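Local structure of periplasmic binding protein/LacI transcriptional regulator (Burkholderia multivorans, 4YLE) at residues I118-N122 / T289-I294; L137-F141 / K299-L303; K34-K40 / V93-A99; E51-K55 / D66-N70. The protein probably binds a simple sugar in the periplasm and delivers it to an ABC transporter, as related solute-binding proteins do. All blocks are in the same frame, centred on the assembly; numbering follows the deposited sequence.

Interaction 1 (I118-N122 / T289-I294); sequences IIVVN and TALKAI
With its chi1 at 180°, Val121 sets CG2 opposite its own carbonyl carbon and aims it at Thr289 and Ala290 of the helix; the chi1 of Thr289, -66°, in turn lays its methyl CG2 on the strand side. These groups meet on one face of the Rossmann-like sheet of the type I periplasmic binding protein fold, where strand 119-123 is covered by helix 279-295. The axes of 119-122 and 289-294 approach to 8.6 Å and run roughly antiparallel, at 151°. Val121 CG2 is the shared contact point, 3.9 Å from Thr289 CG2 and 3.9 Å from Ala290 CB, so one methyl fills the angle between two consecutive helix residues. Thr289 suits this border because its two branches divide the work: CG2 faces the sheet, while OG1 turns back to the carbonyl oxygen of Phe285, one turn earlier in the helix.

Two residues before Val121, and therefore on the same face of the strand, Ile119 uses both of its branches. Its CG2 reaches down to the helix backbone, 4.2 Å from Ala290 CA, and passes Ala293 CB at 4.3 Å. The small alanines suit these places, since a bare CB leaves the strand's branched side chains room to come close to the helix. Between Val121 and Ile119, Val120 points to the other face and packs on helix 107-115, as expected of a strand covered by helices on both sides. Farther along the helix, Ile294 extends the apolar seam with its CG1, 4.3 Å from Ile119 CG1.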
loop_
_atom_site.group_PDB
_atom_site.type_symbol
_atom_site.label_atom_id
_atom_site.label_comp_id
_atom_site.label_asym_id
_atom_site.label_seq_id
_atom_site.Cartn_x
_atom_site.Cartn_y
_atom_site.Cartn_z
ATOM N N ILE A 118 -13.042 -18.479 10.647
ATOM C CA ILE A 118 -11.692 -17.924 10.622
ATOM C C ILE A 118 -11.737 -16.453 11.020
ATOM O O ILE A 118 -12.642 -15.725 10.620
ATOM C CB ILE A 118 -11.062 -18.088 9.215
ATOM C CG1 ILE A 118 -11.024 -19.577 8.834
ATOM C CG2 ILE A 118 -9.672 -17.471 9.152
ATOM C CD1 ILE A 118 -10.528 -19.856 7.426
ATOM N N ILE A 119 -10.765 -16.014 11.811
ATOM C CA ILE A 119 -10.648 -14.609 12.151
ATOM C C ILE A 119 -9.918 -13.945 10.986
ATOM O O ILE A 119 -8.869 -14.407 10.574
ATOM C CB ILE A 119 -9.889 -14.406 13.508
ATOM C CG1 ILE A 119 -10.709 -15.018 14.660
ATOM C CG2 ILE A 119 -9.587 -12.917 13.799
ATOM C CD1 ILE A 119 -12.090 -14.384 14.857
ATOM N N VAL A 120 -10.495 -12.882 10.445
ATOM C CA VAL A 120 -9.822 -12.100 9.396
ATOM C C VAL A 120 -9.520 -10.707 9.878
ATOM O O VAL A 120 -10.387 -10.033 10.407
ATOM C CB VAL A 120 -10.694 -12.019 8.140
ATOM C CG1 VAL A 120 -9.986 -11.225 7.047
ATOM C CG2 VAL A 120 -11.091 -13.431 7.670
ATOM N N VAL A 121 -8.273 -10.283 9.659
ATOM C CA VAL A 121 -7.812 -8.946 9.940
ATOM C C VAL A 121 -7.331 -8.371 8.625
ATOM O O VAL A 121 -6.657 -9.045 7.870
ATOM C CB VAL A 121 -6.671 -8.945 10.960
ATOM C CG1 VAL A 121 -6.193 -7.547 11.236
ATOM C CG2 VAL A 121 -7.117 -9.617 12.282
ATOM N N ASN A 122 -7.713 -7.130 8.391
ATOM C CA ASN A 122 -7.443 -6.380 7.168
ATOM C C ASN A 122 -6.256 -5.485 7.460
ATOM O O ASN A 122 -6.298 -4.724 8.429
ATOM C CB ASN A 122 -8.711 -5.589 6.831
ATOM C CG ASN A 122 -8.633 -4.741 5.577
ATOM O OD1 ASN A 122 -9.576 -4.000 5.330
ATOM N ND2 ASN A 122 -7.571 -4.862 4.772
ATOM N N THR A 289 -3.224 -8.812 16.387
ATOM C CA THR A 289 -4.649 -8.559 16.498
ATOM C C THR A 289 -5.427 -9.880 16.403
ATOM O O THR A 289 -6.328 -10.157 17.215
ATOM C CB THR A 289 -5.126 -7.572 15.404
ATOM O OG1 THR A 289 -4.520 -6.295 15.632
ATOM C CG2 THR A 289 -6.645 -7.414 15.480
ATOM N N ALA A 290 -5.053 -10.709 15.434
ATOM C CA ALA A 290 -5.715 -11.988 15.217
ATOM C C ALA A 290 -5.456 -12.941 16.389
ATOM O O ALA A 290 -6.367 -13.586 16.906
ATOM C CB ALA A 290 -5.242 -12.592 13.910
ATOM N N LEU A 291 -4.204 -13.017 16.825
ATOM C CA LEU A 291 -3.856 -13.923 17.910
ATOM C C LEU A 291 -4.530 -13.507 19.230
ATOM O O LEU A 291 -4.905 -14.349 20.029
ATOM C CB LEU A 291 -2.323 -13.990 18.083
ATOM C CG LEU A 291 -1.508 -14.575 16.916
ATOM C CD1 LEU A 291 -0.022 -14.444 17.170
ATOM C CD2 LEU A 291 -1.838 -16.036 16.644
ATOM N N LYS A 292 -4.663 -12.209 19.458
ATOM C CA LYS A 292 -5.313 -11.725 20.669
ATOM C C LYS A 292 -6.791 -12.128 20.665
ATOM O O LYS A 292 -7.339 -12.600 21.677
ATOM C CB LYS A 292 -5.123 -10.208 20.780
ATOM C CG LYS A 292 -3.700 -9.872 21.206
ATOM C CD LYS A 292 -3.501 -8.405 21.472
ATOM C CE LYS A 292 -2.105 -8.151 22.027
ATOM N NZ LYS A 292 -1.870 -6.702 22.290
ATOM N N ALA A 293 -7.425 -11.998 19.504
ATOM C CA ALA A 293 -8.813 -12.410 19.352
ATOM C C ALA A 293 -8.919 -13.895 19.635
ATOM O O ALA A 293 -9.787 -14.327 20.390
ATOM C CB ALA A 293 -9.322 -12.071 17.962
ATOM N N ILE A 294 -8.010 -14.679 19.072
ATOM C CA ILE A 294 -8.043 -16.135 19.254
ATOM C C ILE A 294 -7.791 -16.516 20.711
ATOM O O ILE A 294 -8.406 -17.467 21.236
ATOM C CB ILE A 294 -7.007 -16.830 18.344
ATOM C CG1 ILE A 294 -7.439 -16.719 16.883
ATOM C CG2 ILE A 294 -6.793 -18.281 18.754
ATOM C CD1 ILE A 294 -6.375 -17.124 15.875
#

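Interaction 2 (L137-F141 / K299-L303); sequences LNVPF and KQAEL
A short 3-10 turn, 300-302, follows the long helix 279-295 and docks against the loop that leads into strand 141-144, beside the larger sheet of this periplasmic binding protein fold. The key residue is Gln300, whose amide reaches Asn138. Its NE2 gives a hydrogen bond of 2.8 Å to Asn138 O, with an N-H...O angle of 167°. The N-H points almost straight at a lone pair of that oxygen, and the bond lies in the planes of both the carbonyl and the amide, which fixes the rotation of the amide. A bend at chi2, 72°, turns the glutamine chain toward the loop. The other end of the same amide, OE1, accepts from the backbone N of Val120, so a single side chain ties the loop to strand 119-123, and both ends of the buried Gln300 amide are satisfied.

Packing flanks this bond: Pro140 CD lies 3.5 Å from Gln300 NE2, and Pro140 CD and CG both rest 3.8 Å from Leu303 CB. Proline fits here because it has no N-H to satisfy and offers a compact hydrocarbon surface, while its carbonyl oxygen still accepts from the backbone N of Asn122. The turn itself is braced at its start: Glu302 N bonds Lys299 O, and the glutamate side chain folds back so that OE1 accepts from Lys299 N at 3.0 Å, leaving OE2 for a salt bridge with Arg298.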
loop_
_atom_site.group_PDB
_atom_site.type_symbol
_atom_site.label_atom_id
_atom_site.label_comp_id
_atom_site.label_asym_id
_atom_site.label_seq_id
_atom_site.Cartn_x
_atom_site.Cartn_y
_atom_site.Cartn_z
ATOM N N LEU A 137 -20.758 -7.593 7.737
ATOM C CA LEU A 137 -19.436 -8.125 8.023
ATOM C C LEU A 137 -18.544 -7.118 8.731
ATOM O O LEU A 137 -18.393 -5.976 8.285
ATOM C CB LEU A 137 -18.795 -8.577 6.712
ATOM C CG LEU A 137 -17.528 -9.411 6.744
ATOM C CD1 LEU A 137 -17.607 -10.528 7.758
ATOM C CD2 LEU A 137 -17.315 -9.964 5.345
ATOM N N ASN A 138 -17.965 -7.551 9.846
ATOM C CA ASN A 138 -17.015 -6.739 10.585
ATOM C C ASN A 138 -15.617 -7.265 10.385
ATOM O O ASN A 138 -15.350 -8.430 10.652
ATOM C CB ASN A 138 -17.370 -6.725 12.072
ATOM C CG ASN A 138 -16.484 -5.793 12.868
ATOM O OD1 ASN A 138 -15.786 -6.211 13.793
ATOM N ND2 ASN A 138 -16.492 -4.516 12.496
ATOM N N VAL A 139 -14.727 -6.391 9.917
ATOM C CA VAL A 139 -13.323 -6.733 9.731
ATOM C C VAL A 139 -12.445 -5.629 10.329
ATOM O O VAL A 139 -12.407 -4.504 9.797
ATOM C CB VAL A 139 -12.982 -6.929 8.237
ATOM C CG1 VAL A 139 -11.552 -7.432 8.082
ATOM C CG2 VAL A 139 -13.965 -7.917 7.607
ATOM N N PRO A 140 -11.738 -5.933 11.430
ATOM C CA PRO A 140 -10.808 -4.934 11.968
ATOM C C PRO A 140 -9.732 -4.550 10.970
ATOM O O PRO A 140 -9.302 -5.395 10.191
ATOM C CB PRO A 140 -10.187 -5.649 13.178
ATOM C CG PRO A 140 -10.353 -7.071 12.908
ATOM C CD PRO A 140 -11.669 -7.191 12.195
ATOM N N PHE A 141 -9.323 -3.285 11.005
ATOM C CA PHE A 141 -8.298 -2.768 10.105
ATOM C C PHE A 141 -7.089 -2.332 10.903
ATOM O O PHE A 141 -7.232 -1.695 11.958
ATOM C CB PHE A 141 -8.854 -1.600 9.267
ATOM C CG PHE A 141 -7.853 -1.069 8.282
ATOM C CD1 PHE A 141 -7.438 -1.856 7.234
ATOM C CD2 PHE A 141 -7.282 0.177 8.436
ATOM C CE1 PHE A 141 -6.462 -1.388 6.330
ATOM C CE2 PHE A 141 -6.334 0.634 7.531
ATOM C CZ PHE A 141 -5.932 -0.151 6.503
ATOM N N LYS A 299 -15.412 -13.668 18.769
ATOM C CA LYS A 299 -16.048 -13.848 17.472
ATOM C C LYS A 299 -15.714 -12.684 16.559
ATOM O O LYS A 299 -15.559 -11.552 17.017
ATOM C CB LYS A 299 -17.558 -13.954 17.616
ATOM C CG LYS A 299 -18.002 -15.053 18.527
ATOM C CD LYS A 299 -19.523 -15.084 18.618
ATOM C CE LYS A 299 -20.005 -16.302 19.392
ATOM N NZ LYS A 299 -19.509 -17.561 18.775
ATOM N N GLN A 300 -15.625 -12.960 15.263
ATOM C CA GLN A 300 -15.349 -11.918 14.274
ATOM C C GLN A 300 -16.186 -10.649 14.492
ATOM O O GLN A 300 -15.660 -9.532 14.426
ATOM C CB GLN A 300 -15.607 -12.460 12.876
ATOM C CG GLN A 300 -15.238 -11.489 11.766
ATOM C CD GLN A 300 -13.720 -11.347 11.616
ATOM O OE1 GLN A 300 -12.967 -12.283 11.888
ATOM N NE2 GLN A 300 -13.278 -10.185 11.172
ATOM N N ALA A 301 -17.482 -10.833 14.740
ATOM C CA ALA A 301 -18.410 -9.716 14.922
ATOM C C ALA A 301 -17.996 -8.803 16.076
ATOM O O ALA A 301 -18.356 -7.631 16.122
ATOM C CB ALA A 301 -19.814 -10.247 15.160
ATOM N N GLU A 302 -17.220 -9.366 16.992
ATOM C CA GLU A 302 -16.771 -8.688 18.195
ATOM C C GLU A 302 -15.596 -7.741 17.977
ATOM O O GLU A 302 -15.310 -6.910 18.832
ATOM C CB GLU A 302 -16.362 -9.743 19.228
ATOM C CG GLU A 302 -17.072 -9.669 20.528
ATOM C CD GLU A 302 -16.713 -10.832 21.426
ATOM O OE1 GLU A 302 -16.513 -11.953 20.911
ATOM O OE2 GLU A 302 -16.635 -10.628 22.651
ATOM N N LEU A 303 -14.921 -7.871 16.839
ATOM C CA LEU A 303 -13.649 -7.202 16.605
ATOM C C LEU A 303 -13.818 -5.824 15.977
ATOM O O LEU A 303 -14.151 -4.869 16.680
ATOM C CB LEU A 303 -12.782 -8.079 15.717
ATOM C CG LEU A 303 -12.632 -9.508 16.243
ATOM C CD1 LEU A 303 -11.760 -10.333 15.301
ATOM C CD2 LEU A 303 -12.083 -9.531 17.678
#

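Interaction 3 (K34-K40 / V93-A99); sequences KVALVMK and VDAIVLA
Where strands 34-39 and 95-98 begin to pair in the parallel sheet of this Rossmann-like domain, Lys34 and Asp94 hold each other twice: Lys34 N donates to Asp94 OD2 at 2.8 Å, on the lone pair turned away from the other carboxylate oxygen, while Asp94 N returns a bond to Lys34 O, also 2.8 Å. Aspartate suits this place because its short side chain can take up a backbone N-H where the strand ladder has not yet begun. From there the regular parallel pattern takes over, with Ala36 and Val38 each using both N-H and C=O toward the partner strand. Ala36 N reaches Ala95 O and Ala36 O takes Val97 N at 2.7 Å; Val38 repeats this with Val97 O and Ala99 N.

The residues pack face by face. Val35, Leu37 and Val97 lie on the face covered by helices 45-60 and 279-295, where Leu37 CD1 touches Val97 CG1 at 3.7 Å. Ala36 and Val38 lie on the other, against helix 78-90. At Lys40 the chain turns a corner; its NZ forms a salt bridge with Asp124, and its side chain and an unidentified bound ligand have nearest atoms about 3 Å apart, which would fit a place near the cleft. On the face of Val38, chi1 of 174° brings CG1 obliquely across to Leu98 CD1, a tight 3.4 Å.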
loop_
_atom_site.group_PDB
_atom_site.type_symbol
_atom_site.label_atom_id
_atom_site.label_comp_id
_atom_site.label_asym_id
_atom_site.label_seq_id
_atom_site.Cartn_x
_atom_site.Cartn_y
_atom_site.Cartn_z
ATOM N N LYS A 34 -2.661 -21.344 13.578
ATOM C CA LYS A 34 -1.997 -21.190 12.285
ATOM C C LYS A 34 -2.558 -19.940 11.603
ATOM O O LYS A 34 -3.761 -19.816 11.403
ATOM C CB LYS A 34 -2.194 -22.427 11.411
ATOM C CG LYS A 34 -1.206 -22.549 10.242
ATOM C CD LYS A 34 -0.975 -24.017 9.813
ATOM C CE LYS A 34 -1.787 -24.427 8.573
ATOM N NZ LYS A 34 -1.092 -25.466 7.743
ATOM N N VAL A 35 -1.668 -19.013 11.277
ATOM C CA VAL A 35 -2.062 -17.715 10.713
ATOM C C VAL A 35 -1.543 -17.595 9.293
ATOM O O VAL A 35 -0.369 -17.855 9.042
ATOM C CB VAL A 35 -1.498 -16.535 11.544
ATOM C CG1 VAL A 35 -1.939 -15.209 10.970
ATOM C CG2 VAL A 35 -1.948 -16.636 13.007
ATOM N N ALA A 36 -2.413 -17.163 8.380
ATOM C CA ALA A 36 -2.046 -16.921 6.992
ATOM C C ALA A 36 -1.904 -15.434 6.769
ATOM O O ALA A 36 -2.806 -14.677 7.132
ATOM C CB ALA A 36 -3.097 -17.489 6.041
ATOM N N LEU A 37 -0.778 -15.038 6.173
ATOM C CA LEU A 37 -0.524 -13.624 5.752
ATOM C C LEU A 37 -0.595 -13.582 4.250
ATOM O O LEU A 37 0.248 -14.178 3.581
ATOM C CB LEU A 37 0.842 -13.135 6.217
ATOM C CG LEU A 37 1.226 -11.717 5.762
ATOM C CD1 LEU A 37 0.289 -10.674 6.328
ATOM C CD2 LEU A 37 2.640 -11.402 6.191
ATOM N N VAL A 38 -1.598 -12.874 3.722
ATOM C CA VAL A 38 -1.861 -12.850 2.280
ATOM C C VAL A 38 -1.598 -11.451 1.758
ATOM O O VAL A 38 -2.278 -10.517 2.131
ATOM C CB VAL A 38 -3.302 -13.293 1.997
ATOM C CG1 VAL A 38 -3.674 -13.134 0.493
ATOM C CG2 VAL A 38 -3.479 -14.746 2.452
HETATM N N MSE A 39 -0.577 -11.331 0.911
HETATM C CA MSE A 39 -0.047 -10.047 0.490
HETATM C C MSE A 39 -0.333 -9.803 -0.977
HETATM O O MSE A 39 -0.981 -10.592 -1.620
HETATM C CB MSE A 39 1.450 -10.007 0.751
HETATM C CG MSE A 39 1.748 -10.148 2.232
HETATM SE SE MSE A 39 3.674 -10.192 2.601
HETATM C CE MSE A 39 3.950 -12.055 2.048
ATOM N N LYS A 40 0.150 -8.685 -1.485
ATOM C CA LYS A 40 0.021 -8.409 -2.903
ATOM C C LYS A 40 1.327 -8.807 -3.565
ATOM O O LYS A 40 1.823 -9.915 -3.364
ATOM C CB LYS A 40 -0.342 -6.945 -3.138
ATOM C CG LYS A 40 -1.748 -6.566 -2.647
ATOM C CD LYS A 40 -2.018 -5.021 -2.655
ATOM C CE LYS A 40 -1.881 -4.430 -1.234
ATOM N NZ LYS A 40 -1.462 -2.986 -1.217
ATOM N N VAL A 93 -6.798 -22.732 8.324
ATOM C CA VAL A 93 -6.036 -21.817 9.166
ATOM C C VAL A 93 -7.000 -21.207 10.179
ATOM O O VAL A 93 -8.217 -21.206 9.967
ATOM C CB VAL A 93 -5.344 -20.693 8.356
ATOM C CG1 VAL A 93 -4.296 -21.279 7.403
ATOM C CG2 VAL A 93 -6.382 -19.854 7.590
ATOM N N ASP A 94 -6.450 -20.666 11.260
ATOM C CA ASP A 94 -7.248 -20.057 12.318
ATOM C C ASP A 94 -7.469 -18.566 12.134
ATOM O O ASP A 94 -8.427 -17.995 12.655
ATOM C CB ASP A 94 -6.575 -20.325 13.655
ATOM C CG ASP A 94 -6.442 -21.806 13.912
ATOM O OD1 ASP A 94 -7.490 -22.484 14.082
ATOM O OD2 ASP A 94 -5.295 -22.287 13.895
ATOM N N ALA A 95 -6.572 -17.936 11.392
ATOM C CA ALA A 95 -6.719 -16.533 11.104
ATOM C C ALA A 95 -6.094 -16.227 9.762
ATOM O O ALA A 95 -5.179 -16.922 9.331
ATOM C CB ALA A 95 -6.071 -15.688 12.202
ATOM N N ILE A 96 -6.608 -15.178 9.122
ATOM C CA ILE A 96 -6.071 -14.664 7.868
ATOM C C ILE A 96 -5.853 -13.175 8.003
ATOM O O ILE A 96 -6.761 -12.445 8.392
ATOM C CB ILE A 96 -7.019 -14.910 6.680
ATOM C CG1 ILE A 96 -7.133 -16.394 6.382
ATOM C CG2 ILE A 96 -6.495 -14.173 5.438
ATOM C CD1 ILE A 96 -8.237 -16.726 5.396
ATOM N N VAL A 97 -4.638 -12.742 7.695
ATOM C CA VAL A 97 -4.257 -11.351 7.719
ATOM C C VAL A 97 -4.068 -10.959 6.261
ATOM O O VAL A 97 -3.161 -11.472 5.611
ATOM C CB VAL A 97 -2.964 -11.126 8.507
ATOM C CG1 VAL A 97 -2.592 -9.672 8.497
ATOM C CG2 VAL A 97 -3.133 -11.629 9.973
ATOM N N LEU A 98 -4.950 -10.101 5.749
ATOM C CA LEU A 98 -5.047 -9.882 4.324
ATOM C C LEU A 98 -4.749 -8.426 3.965
ATOM O O LEU A 98 -5.342 -7.517 4.556
ATOM C CB LEU A 98 -6.450 -10.252 3.839
ATOM C CG LEU A 98 -6.788 -9.917 2.382
ATOM C CD1 LEU A 98 -5.967 -10.761 1.428
ATOM C CD2 LEU A 98 -8.295 -10.100 2.157
ATOM N N ALA A 99 -3.828 -8.230 3.006
ATOM C CA ALA A 99 -3.598 -6.932 2.319
ATOM C C ALA A 99 -4.243 -7.002 0.933
ATOM O O ALA A 99 -3.632 -7.511 -0.001
ATOM C CB ALA A 99 -2.102 -6.626 2.183
#

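Interaction 4 (E51-K55 / D66-N70); sequences ENGAK and DLITN
Thr69 OG1 is gripped from two positions one helical turn apart: it donates to Glu51 OE2 at 2.7 Å and accepts from Lys55 NZ at 3.0 Å. Helix 45-60 here packs on strand 66-72, the closing pair of the beta-alpha-beta unit that opens with strand 34-39, and the axes of segments 51-55 and 66-70 run almost antiparallel, at 170°. A threonine hydroxyl suits the middle of such a row, since one oxygen can give a proton to a carboxylate and take one from an ammonium group. The negative and positive neighbours would probably polarise it in the same sense. Glu51 uses the lone pair of OE2 that faces away from its other oxygen. With chi1 of 68°, Thr69 has OG1 tucked between its own backbone N and carbonyl carbon, where it points at the helix.

Lys55 stays extended until a final bend at chi4, -58°, swings NZ toward the strand. From there the ammonium group also gives a bond to a water at 2.7 Å, and this water donates to Leu67 O at the same length. Strand 66-72 is an outermost strand of the sheet within the chain, and here water takes a carbonyl that a further strand would otherwise pair with.

Beside this polar row lies an apolar one. The small Ala54 lets helix and strand come close, and Ile287 of helix 279-295 touches both it and Leu67. The branch of Leu67 that enters is CD2, which meets Ala54 CB at 3.8 Å and comes to 3.6 Å from Ala54 O.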
loop_
_atom_site.group_PDB
_atom_site.type_symbol
_atom_site.label_atom_id
_atom_site.label_comp_id
_atom_site.label_asym_id
_atom_site.label_seq_id
_atom_site.Cartn_x
_atom_site.Cartn_y
_atom_site.Cartn_z
ATOM N N GLU A 51 6.985 -9.333 4.551
ATOM C CA GLU A 51 7.144 -10.779 4.747
ATOM C C GLU A 51 8.296 -11.087 5.681
ATOM O O GLU A 51 8.155 -11.900 6.603
ATOM C CB GLU A 51 7.347 -11.478 3.393
ATOM C CG GLU A 51 7.269 -12.971 3.469
ATOM C CD GLU A 51 7.522 -13.645 2.131
ATOM O OE1 GLU A 51 8.341 -13.122 1.353
ATOM O OE2 GLU A 51 6.891 -14.689 1.867
ATOM N N ASN A 52 9.421 -10.409 5.486
ATOM C CA ASN A 52 10.573 -10.664 6.336
ATOM C C ASN A 52 10.237 -10.333 7.783
ATOM O O ASN A 52 10.574 -11.099 8.685
ATOM C CB ASN A 52 11.791 -9.868 5.875
ATOM C CG ASN A 52 12.336 -10.368 4.560
ATOM O OD1 ASN A 52 12.191 -11.547 4.226
ATOM N ND2 ASN A 52 12.954 -9.471 3.797
ATOM N N GLY A 53 9.557 -9.213 7.994
ATOM C CA GLY A 53 9.132 -8.804 9.324
ATOM C C GLY A 53 8.252 -9.829 10.014
ATOM O O GLY A 53 8.436 -10.165 11.182
ATOM N N ALA A 54 7.270 -10.319 9.282
ATOM C CA ALA A 54 6.345 -11.316 9.799
ATOM C C ALA A 54 7.091 -12.589 10.167
ATOM O O ALA A 54 6.864 -13.173 11.222
ATOM C CB ALA A 54 5.283 -11.622 8.769
ATOM N N LYS A 55 7.975 -13.031 9.283
ATOM C CA LYS A 55 8.709 -14.266 9.498
ATOM C C LYS A 55 9.639 -14.129 10.700
ATOM O O LYS A 55 9.757 -15.057 11.512
ATOM C CB LYS A 55 9.474 -14.661 8.231
ATOM C CG LYS A 55 8.556 -15.171 7.107
ATOM C CD LYS A 55 9.391 -15.741 5.960
ATOM C CE LYS A 55 8.539 -16.203 4.786
ATOM N NZ LYS A 55 7.541 -17.239 5.175
ATOM N N ASP A 66 2.012 -20.607 14.189
ATOM C CA ASP A 66 2.642 -20.937 12.911
ATOM C C ASP A 66 2.168 -19.919 11.883
ATOM O O ASP A 66 1.087 -19.377 12.018
ATOM C CB ASP A 66 2.279 -22.344 12.444
ATOM C CG ASP A 66 2.935 -23.412 13.270
ATOM O OD1 ASP A 66 4.139 -23.250 13.573
ATOM O OD2 ASP A 66 2.245 -24.394 13.631
ATOM N N LEU A 67 2.976 -19.681 10.859
ATOM C CA LEU A 67 2.723 -18.592 9.896
ATOM C C LEU A 67 2.846 -19.121 8.491
ATOM O O LEU A 67 3.844 -19.757 8.170
ATOM C CB LEU A 67 3.716 -17.438 10.093
ATOM C CG LEU A 67 3.639 -16.311 9.059
ATOM C CD1 LEU A 67 2.350 -15.548 9.222
ATOM C CD2 LEU A 67 4.856 -15.359 9.124
ATOM N N ILE A 68 1.842 -18.864 7.654
ATOM C CA ILE A 68 1.915 -19.201 6.222
ATOM C C ILE A 68 1.841 -17.901 5.452
ATOM O O ILE A 68 0.863 -17.197 5.618
ATOM C CB ILE A 68 0.746 -20.116 5.772
ATOM C CG1 ILE A 68 0.648 -21.336 6.682
ATOM C CG2 ILE A 68 0.880 -20.514 4.278
ATOM C CD1 ILE A 68 1.906 -22.178 6.740
ATOM N N THR A 69 2.851 -17.587 4.634
ATOM C CA THR A 69 2.862 -16.314 3.888
ATOM C C THR A 69 2.652 -16.593 2.410
ATOM O O THR A 69 3.084 -17.619 1.886
ATOM C CB THR A 69 4.183 -15.511 4.076
ATOM O OG1 THR A 69 5.271 -16.204 3.462
ATOM C CG2 THR A 69 4.492 -15.319 5.520
ATOM N N ASN A 70 1.933 -15.700 1.737
ATOM C CA ASN A 70 1.705 -15.838 0.304
ATOM C C ASN A 70 1.503 -14.478 -0.296
ATOM O O ASN A 70 0.982 -13.588 0.355
ATOM C CB ASN A 70 0.476 -16.678 -0.016
ATOM C CG ASN A 70 0.712 -18.166 0.163
ATOM O OD1 ASN A 70 0.141 -18.801 1.053
ATOM N ND2 ASN A 70 1.546 -18.735 -0.698
HETATM O O HOH W 1 5.926 -18.367 7.086
#

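In the fold
All four contacts build one domain around its larger sheet. Interactions 1 and 3 are buried, and they share an edge: strands 95-98 and 119-123 are bonded neighbours, so the backbone ladder of interaction 3 continues into the strand that interaction 1 covers with aliphatic side chains. Interactions 2 and 4 lie at the surface, their centres about 22 Å apart, and differ in chemistry: a neutral amide-to-carbonyl bond in interaction 2, a charged, water-assisted group around a hydroxyl in interaction 4. Interaction 4 sits inside the chain loop closed by interaction 3 and adds the next strand beside 34-39. Interaction 2 adjoins interaction 1, since the glutamine of 299-303 also serves strand 119-123.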